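Local atomic coordinates of arylamine n-acetyltransferase NAT (Mycobacterium tuberculosis, PDB entry 4BGF), a protein that catalyses the transfer of an acetyl group from acetyl-CoA to arylamines, probably by the ping-pong route known for other arylamine N-acetyltransferases. Residues 18-29 / 77-86; 119-127 / 136-144. All coordinates share one frame; numbering follows the deposited sequence.

Interaction 1 (18-29 / 77-86)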
# COMPACT_ATOMS: atom_id res chain seq x y z
N THR A 18 13.87 -11.13 -14.40
CA THR A 18 14.21 -10.76 -13.01
C THR A 18 15.38 -9.81 -12.95
O THR A 18 16.01 -9.68 -11.91
CB THR A 18 14.55 -11.97 -12.12
OG1 THR A 18 15.71 -12.64 -12.64
CG2 THR A 18 13.37 -12.93 -12.06
N ASP A 19 15.67 -9.16 -14.06
CA ASP A 19 16.80 -8.25 -14.15
C ASP A 19 16.35 -6.88 -13.60
O ASP A 19 15.19 -6.51 -13.76
CB ASP A 19 17.24 -8.15 -15.61
CG ASP A 19 17.46 -9.53 -16.26
OD1 ASP A 19 18.28 -10.33 -15.75
OD2 ASP A 19 16.80 -9.82 -17.28
N PRO A 20 17.25 -6.14 -12.95
CA PRO A 20 16.86 -4.83 -12.44
C PRO A 20 16.72 -3.80 -13.55
O PRO A 20 17.60 -2.95 -13.76
CB PRO A 20 18.00 -4.48 -11.51
CG PRO A 20 19.16 -5.10 -12.12
CD PRO A 20 18.68 -6.41 -12.69
N THR A 21 15.60 -3.89 -14.27
CA THR A 21 15.27 -3.00 -15.37
C THR A 21 14.03 -2.22 -14.93
O THR A 21 13.39 -2.58 -13.95
CB THR A 21 14.92 -3.80 -16.68
OG1 THR A 21 13.54 -4.16 -16.67
CG2 THR A 21 15.72 -5.07 -16.81
N LEU A 22 13.67 -1.17 -15.67
CA LEU A 22 12.42 -0.44 -15.47
C LEU A 22 11.15 -1.29 -15.65
O LEU A 22 10.21 -1.19 -14.85
CB LEU A 22 12.36 0.74 -16.45
CG LEU A 22 11.13 1.64 -16.43
CD1 LEU A 22 10.75 2.11 -15.02
CD2 LEU A 22 11.44 2.83 -17.27
N ASP A 23 11.12 -2.11 -16.70
CA ASP A 23 9.93 -2.88 -17.03
C ASP A 23 9.64 -4.02 -16.08
O ASP A 23 8.49 -4.36 -15.83
CB ASP A 23 10.07 -3.44 -18.42
CG ASP A 23 10.58 -2.43 -19.34
OD1 ASP A 23 11.82 -2.28 -19.42
OD2 ASP A 23 9.72 -1.73 -19.91
N VAL A 24 10.68 -4.62 -15.56
CA VAL A 24 10.48 -5.52 -14.46
C VAL A 24 9.93 -4.74 -13.25
O VAL A 24 9.13 -5.25 -12.49
CB VAL A 24 11.79 -6.25 -14.16
CG1 VAL A 24 11.68 -7.02 -12.88
CG2 VAL A 24 12.10 -7.17 -15.30
N LEU A 25 10.34 -3.49 -13.07
CA LEU A 25 9.86 -2.73 -11.94
C LEU A 25 8.36 -2.47 -12.15
O LEU A 25 7.56 -2.62 -11.23
CB LEU A 25 10.66 -1.44 -11.76
CG LEU A 25 10.26 -0.55 -10.57
CD1 LEU A 25 10.58 -1.20 -9.23
CD2 LEU A 25 10.91 0.81 -10.69
N GLN A 26 7.98 -2.11 -13.36
CA GLN A 26 6.59 -1.85 -13.68
C GLN A 26 5.71 -3.11 -13.51
O GLN A 26 4.64 -3.05 -12.91
CB GLN A 26 6.49 -1.28 -15.12
CG GLN A 26 5.12 -1.30 -15.78
CD GLN A 26 4.16 -0.26 -15.25
OE1 GLN A 26 3.96 0.78 -15.85
NE2 GLN A 26 3.55 -0.56 -14.13
N ASP A 27 6.18 -4.26 -14.00
CA ASP A 27 5.43 -5.52 -13.95
C ASP A 27 5.24 -6.06 -12.53
O ASP A 27 4.22 -6.67 -12.19
CB ASP A 27 6.12 -6.60 -14.79
CG ASP A 27 6.13 -6.26 -16.28
OD1 ASP A 27 5.59 -5.20 -16.67
OD2 ASP A 27 6.67 -7.07 -17.06
N LEU A 28 6.26 -5.87 -11.71
CA LEU A 28 6.20 -6.37 -10.36
C LEU A 28 5.19 -5.59 -9.58
O LEU A 28 4.43 -6.17 -8.83
CB LEU A 28 7.54 -6.28 -9.70
CG LEU A 28 8.48 -7.40 -10.10
CD1 LEU A 28 9.81 -7.06 -9.51
CD2 LEU A 28 7.99 -8.74 -9.57
N VAL A 29 5.20 -4.27 -9.77
CA VAL A 29 4.26 -3.38 -9.13
C VAL A 29 2.80 -3.74 -9.50
O VAL A 29 1.96 -3.83 -8.62
CB VAL A 29 4.57 -1.90 -9.47
CG1 VAL A 29 3.39 -0.99 -9.21
CG2 VAL A 29 5.76 -1.38 -8.62
N MET A 77 8.11 -5.12 -0.71
CA MET A 77 8.58 -4.70 -2.00
C MET A 77 10.07 -4.27 -1.95
O MET A 77 10.87 -4.70 -2.77
CB MET A 77 7.68 -3.58 -2.51
CG MET A 77 8.06 -3.05 -3.87
SD MET A 77 8.24 -4.31 -5.20
CE MET A 77 6.55 -4.86 -5.57
N GLY A 78 10.44 -3.43 -0.97
CA GLY A 78 11.81 -3.00 -0.77
C GLY A 78 12.86 -4.12 -0.66
O GLY A 78 13.93 -4.04 -1.23
N TYR A 79 12.56 -5.15 0.11
CA TYR A 79 13.42 -6.32 0.17
C TYR A 79 13.48 -7.09 -1.14
O TYR A 79 14.52 -7.62 -1.48
CB TYR A 79 12.92 -7.26 1.25
CG TYR A 79 13.05 -6.67 2.62
CD1 TYR A 79 14.20 -6.00 3.00
CD2 TYR A 79 12.02 -6.77 3.52
CE1 TYR A 79 14.31 -5.45 4.25
CE2 TYR A 79 12.12 -6.22 4.77
CZ TYR A 79 13.26 -5.57 5.12
OH TYR A 79 13.35 -5.04 6.38
N VAL A 80 12.36 -7.17 -1.86
CA VAL A 80 12.36 -7.82 -3.16
C VAL A 80 13.23 -7.09 -4.18
O VAL A 80 14.01 -7.72 -4.88
CB VAL A 80 10.93 -8.03 -3.71
CG1 VAL A 80 10.98 -8.50 -5.15
CG2 VAL A 80 10.23 -9.03 -2.87
N LEU A 81 13.11 -5.77 -4.28
CA LEU A 81 13.90 -4.99 -5.23
C LEU A 81 15.38 -4.98 -4.92
O LEU A 81 16.20 -4.95 -5.81
CB LEU A 81 13.39 -3.57 -5.32
CG LEU A 81 11.93 -3.45 -5.72
CD1 LEU A 81 11.58 -2.01 -5.79
CD2 LEU A 81 11.68 -4.11 -7.04
N ALA A 82 15.72 -5.00 -3.64
CA ALA A 82 17.11 -5.06 -3.24
C ALA A 82 17.71 -6.41 -3.61
O ALA A 82 18.78 -6.46 -4.15
CB ALA A 82 17.21 -4.82 -1.79
N GLU A 83 16.99 -7.49 -3.35
CA GLU A 83 17.46 -8.85 -3.69
C GLU A 83 17.65 -9.06 -5.19
O GLU A 83 18.34 -9.99 -5.60
CB GLU A 83 16.48 -9.91 -3.18
N LEU A 84 17.06 -8.20 -6.00
CA LEU A 84 17.17 -8.34 -7.43
C LEU A 84 18.26 -7.47 -8.02
O LEU A 84 18.53 -7.57 -9.21
CB LEU A 84 15.83 -7.99 -8.07
CG LEU A 84 14.77 -9.08 -7.99
CD1 LEU A 84 13.51 -8.55 -8.54
CD2 LEU A 84 15.17 -10.32 -8.73
N GLY A 85 18.86 -6.61 -7.20
CA GLY A 85 19.85 -5.66 -7.68
C GLY A 85 19.40 -4.21 -7.87
O GLY A 85 20.11 -3.44 -8.50
N TYR A 86 18.25 -3.83 -7.33
CA TYR A 86 17.83 -2.43 -7.33
C TYR A 86 18.44 -1.75 -6.10
O TYR A 86 18.79 -2.42 -5.15
CB TYR A 86 16.30 -2.28 -7.26
CG TYR A 86 15.52 -2.81 -8.46
CD1 TYR A 86 15.28 -4.18 -8.62
CD2 TYR A 86 15.00 -1.96 -9.40
CE1 TYR A 86 14.56 -4.66 -9.66
CE2 TYR A 86 14.28 -2.45 -10.47
CZ TYR A 86 14.06 -3.80 -10.59
OH TYR A 86 13.36 -4.29 -11.65
O HOH W 1 18.26 -9.39 -10.96
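Tyr-86 fastens the start of helix 22-35 to the C-terminal end of helix 70-83, which closes in a Schellman motif at Gly-85. The short helical segments run nearly antiparallel (152°) with axes 12.1 Å apart, a wide spacing bridged by side chains. With CG opposite its carbonyl carbon (chi1 -65°), Tyr-86 swings its ring between Pro-20 and Leu-81: Pro-20 CB makes a CH-pi contact 4.0 Å from the ring centroid, almost along the normal, while Leu-81 CD2 lies over the opposite face nearer the rim. Thr-21 O lies at the ring's edge, near its plane, and Tyr-86 OH donates to it over 2.9 Å, in the carbonyl plane with a C=O...O angle of 145°. That carbonyl also receives a weak helical bond from Leu-25 N. Thr-21 is the N-cap as well, its OG1 accepting from Val-24 N at 3.1 Å in a practically straight bond. Between the helices, Leu-25 crosses Leu-81 at about a right angle, their CD1 atoms 3.7 Å apart, whereas Leu-28 and Leu-84 meet tip to tip through CD1 and CD1 at 4.1 Å. The other branch of Leu-84 turns to the loop, its CD2 lying 3.4 Å from Thr-18 O.

Interaction 2 (119-127 / 136-144)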
# COMPACT_ATOMS: atom_id res chain seq x y z
N GLY A 119 21.59 2.16 -15.32
CA GLY A 119 21.19 3.01 -16.41
C GLY A 119 19.90 3.73 -16.15
O GLY A 119 19.34 4.30 -17.07
N SER A 120 19.41 3.73 -14.92
CA SER A 120 18.15 4.37 -14.63
C SER A 120 18.32 5.81 -14.97
O SER A 120 19.44 6.32 -14.97
CB SER A 120 17.74 4.19 -13.16
OG SER A 120 18.60 4.86 -12.23
N GLY A 121 17.23 6.48 -15.26
CA GLY A 121 17.33 7.86 -15.66
C GLY A 121 17.46 8.77 -14.47
O GLY A 121 17.44 10.00 -14.61
N GLY A 122 17.63 8.15 -13.30
CA GLY A 122 17.61 8.80 -12.01
C GLY A 122 16.90 7.88 -11.02
O GLY A 122 16.93 6.66 -11.18
N CYS A 123 16.26 8.46 -10.02
CA CYS A 123 15.53 7.71 -9.00
C CYS A 123 14.04 7.63 -9.35
O CYS A 123 13.46 8.60 -9.82
CB CYS A 123 15.77 8.38 -7.64
SG CYS A 123 14.58 8.03 -6.31
N TYR A 124 13.43 6.47 -9.15
CA TYR A 124 11.99 6.30 -9.35
C TYR A 124 11.31 6.12 -8.03
O TYR A 124 11.80 5.39 -7.18
CB TYR A 124 11.66 5.08 -10.22
CG TYR A 124 11.94 5.25 -11.70
CD1 TYR A 124 11.04 5.90 -12.51
CD2 TYR A 124 13.10 4.76 -12.27
CE1 TYR A 124 11.28 6.08 -13.84
CE2 TYR A 124 13.35 4.92 -13.60
CZ TYR A 124 12.43 5.59 -14.39
OH TYR A 124 12.66 5.77 -15.73
N LEU A 125 10.18 6.77 -7.87
CA LEU A 125 9.31 6.51 -6.75
C LEU A 125 8.50 5.22 -6.95
O LEU A 125 7.94 5.00 -8.02
CB LEU A 125 8.40 7.70 -6.58
CG LEU A 125 7.42 7.79 -5.41
CD1 LEU A 125 6.95 9.22 -5.33
CD2 LEU A 125 6.20 6.85 -5.49
N VAL A 126 8.45 4.40 -5.91
CA VAL A 126 7.65 3.18 -5.89
C VAL A 126 6.82 3.16 -4.59
O VAL A 126 7.33 3.40 -3.50
CB VAL A 126 8.56 1.91 -6.05
CG1 VAL A 126 7.75 0.61 -5.99
CG2 VAL A 126 9.36 2.00 -7.33
N ASP A 127 5.52 2.91 -4.72
CA ASP A 127 4.62 2.88 -3.56
C ASP A 127 3.44 1.92 -3.78
O ASP A 127 2.48 2.28 -4.44
CB ASP A 127 4.08 4.28 -3.24
CG ASP A 127 3.40 4.35 -1.89
OD1 ASP A 127 3.30 3.30 -1.25
OD2 ASP A 127 2.97 5.43 -1.48
N THR A 136 0.30 3.00 -9.62
CA THR A 136 0.27 1.68 -10.24
C THR A 136 1.44 1.53 -11.24
O THR A 136 1.61 0.48 -11.85
CB THR A 136 -1.11 1.49 -10.93
OG1 THR A 136 -1.29 2.54 -11.88
CG2 THR A 136 -2.24 1.61 -9.94
N SER A 137 2.24 2.58 -11.40
CA SER A 137 3.42 2.57 -12.27
C SER A 137 4.53 3.24 -11.52
O SER A 137 4.28 4.15 -10.73
CB SER A 137 3.18 3.37 -13.57
OG SER A 137 2.16 2.79 -14.32
N PRO A 138 5.77 2.81 -11.74
CA PRO A 138 6.88 3.60 -11.19
C PRO A 138 6.76 5.03 -11.67
O PRO A 138 6.33 5.26 -12.79
CB PRO A 138 8.12 2.95 -11.81
CG PRO A 138 7.69 1.56 -12.13
CD PRO A 138 6.24 1.62 -12.47
N LEU A 139 7.11 5.98 -10.82
CA LEU A 139 7.11 7.38 -11.20
C LEU A 139 8.50 8.00 -11.09
O LEU A 139 9.08 8.03 -10.01
CB LEU A 139 6.15 8.18 -10.33
CG LEU A 139 4.72 7.67 -10.35
CD1 LEU A 139 3.96 8.40 -9.29
CD2 LEU A 139 4.08 7.86 -11.75
N ARG A 140 8.99 8.51 -12.22
CA ARG A 140 10.19 9.33 -12.27
C ARG A 140 10.04 10.48 -11.28
O ARG A 140 9.01 11.15 -11.24
CB ARG A 140 10.41 9.84 -13.70
CG ARG A 140 11.62 10.77 -13.94
CD ARG A 140 12.96 10.12 -13.59
NE ARG A 140 13.25 8.93 -14.40
CZ ARG A 140 14.06 8.90 -15.46
NH1 ARG A 140 14.69 9.99 -15.88
NH2 ARG A 140 14.24 7.77 -16.11
N LEU A 141 11.05 10.66 -10.45
CA LEU A 141 11.03 11.64 -9.38
C LEU A 141 11.43 13.01 -9.91
O LEU A 141 12.57 13.42 -9.77
CB LEU A 141 11.99 11.16 -8.31
CG LEU A 141 12.48 12.02 -7.16
CD1 LEU A 141 11.40 12.42 -6.16
CD2 LEU A 141 13.54 11.23 -6.46
N GLU A 142 10.49 13.69 -10.56
CA GLU A 142 10.72 15.02 -11.12
C GLU A 142 9.44 15.80 -10.95
O GLU A 142 8.35 15.25 -11.07
CB GLU A 142 11.12 14.96 -12.61
CG GLU A 142 10.13 14.21 -13.54
CD GLU A 142 10.38 14.41 -15.03
OE1 GLU A 142 10.83 15.51 -15.42
OE2 GLU A 142 10.12 13.47 -15.81
N THR A 143 9.56 17.09 -10.69
CA THR A 143 8.37 17.87 -10.41
C THR A 143 7.66 18.31 -11.70
O THR A 143 8.20 18.21 -12.80
CB THR A 143 8.69 19.06 -9.50
OG1 THR A 143 9.79 19.81 -10.03
CG2 THR A 143 9.06 18.55 -8.15
N GLY A 144 6.41 18.75 -11.53
CA GLY A 144 5.65 19.34 -12.60
C GLY A 144 5.16 18.37 -13.66
O GLY A 144 3.97 18.32 -13.95
O HOH W 2 4.38 3.13 -7.42
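With CG anti to the backbone N (chi1 178°) and the chain then folded at both chi2 and chi3, Arg-140 curls back along the ring of Tyr-124 and does not extend away from its strand. Tyr-124 complements this: its CG sits beside its own backbone N, opposite the carbonyl carbon, and the phenol is carried toward the same face of the sheet. The two side chains cross obliquely, ring and guanidinium planes 74° apart, so the pair is no stack. What joins them is a short hydrogen bond from Arg-140 NH2 to Tyr-124 OH, 2.6 Å long with an N-H...O angle of 160° and the hydroxyl close to the guanidinium plane. One face of that guanidinium lies against the backbone of Gly-121 and Gly-122, with Gly-121 C offset toward the rim and Gly-122 N over the centre.

Beneath this pair the backbones form an antiparallel ladder. Tyr-124 with Arg-140 is the non-hydrogen-bonded pair, and Leu-125 with Leu-139 the hydrogen-bonded one, joined by Leu-125 N to Leu-139 O (2.7 Å) and Leu-139 N to Leu-125 O (3.1 Å). Leu-141 N adds a bond of 3.2 Å to Cys-123 O, and Leu-141 CD2 touches Cys-123 SG at 3.4 Å. Leu-125 and Leu-139 point to the other face, where Leu-125 packs on Tyr-177 and Phe-179.

Strand 139-140 is one of the two edge strands of an antiparallel sheet, with 124-126 between it and strand 110-116. Strand 124-126 leads straight to Asp-127, whose OD2 is hydrogen-bonded to His-110 NE2, consistent with the Cys-His-Asp catalytic triad of arylamine N-acetyltransferases.

From the N terminus, interaction 1 closes first: 18-29 meets 77-86 across 47 mostly helical residues. Only afterwards does interaction 2 open, joining 119-127 to 136-144 over an eight-residue connection without helix or strand. The two closures are therefore in series, neither crossing nor nesting. In space they adjoin, their centres 13 Å apart, because helix 22-35 belongs to the first contact and also lies on the strands of the second. Gln-26 probably hydrogen-bonds through OE1 to Ser-137 OG (3.1 Å) and through NE2 to Thr-136 O (3.2 Å), while Leu-22 CD2 packs on Tyr-124 OH. Helix 22-35 is thereby tied to the edge of the sheet and links the helical contact to the strand pair.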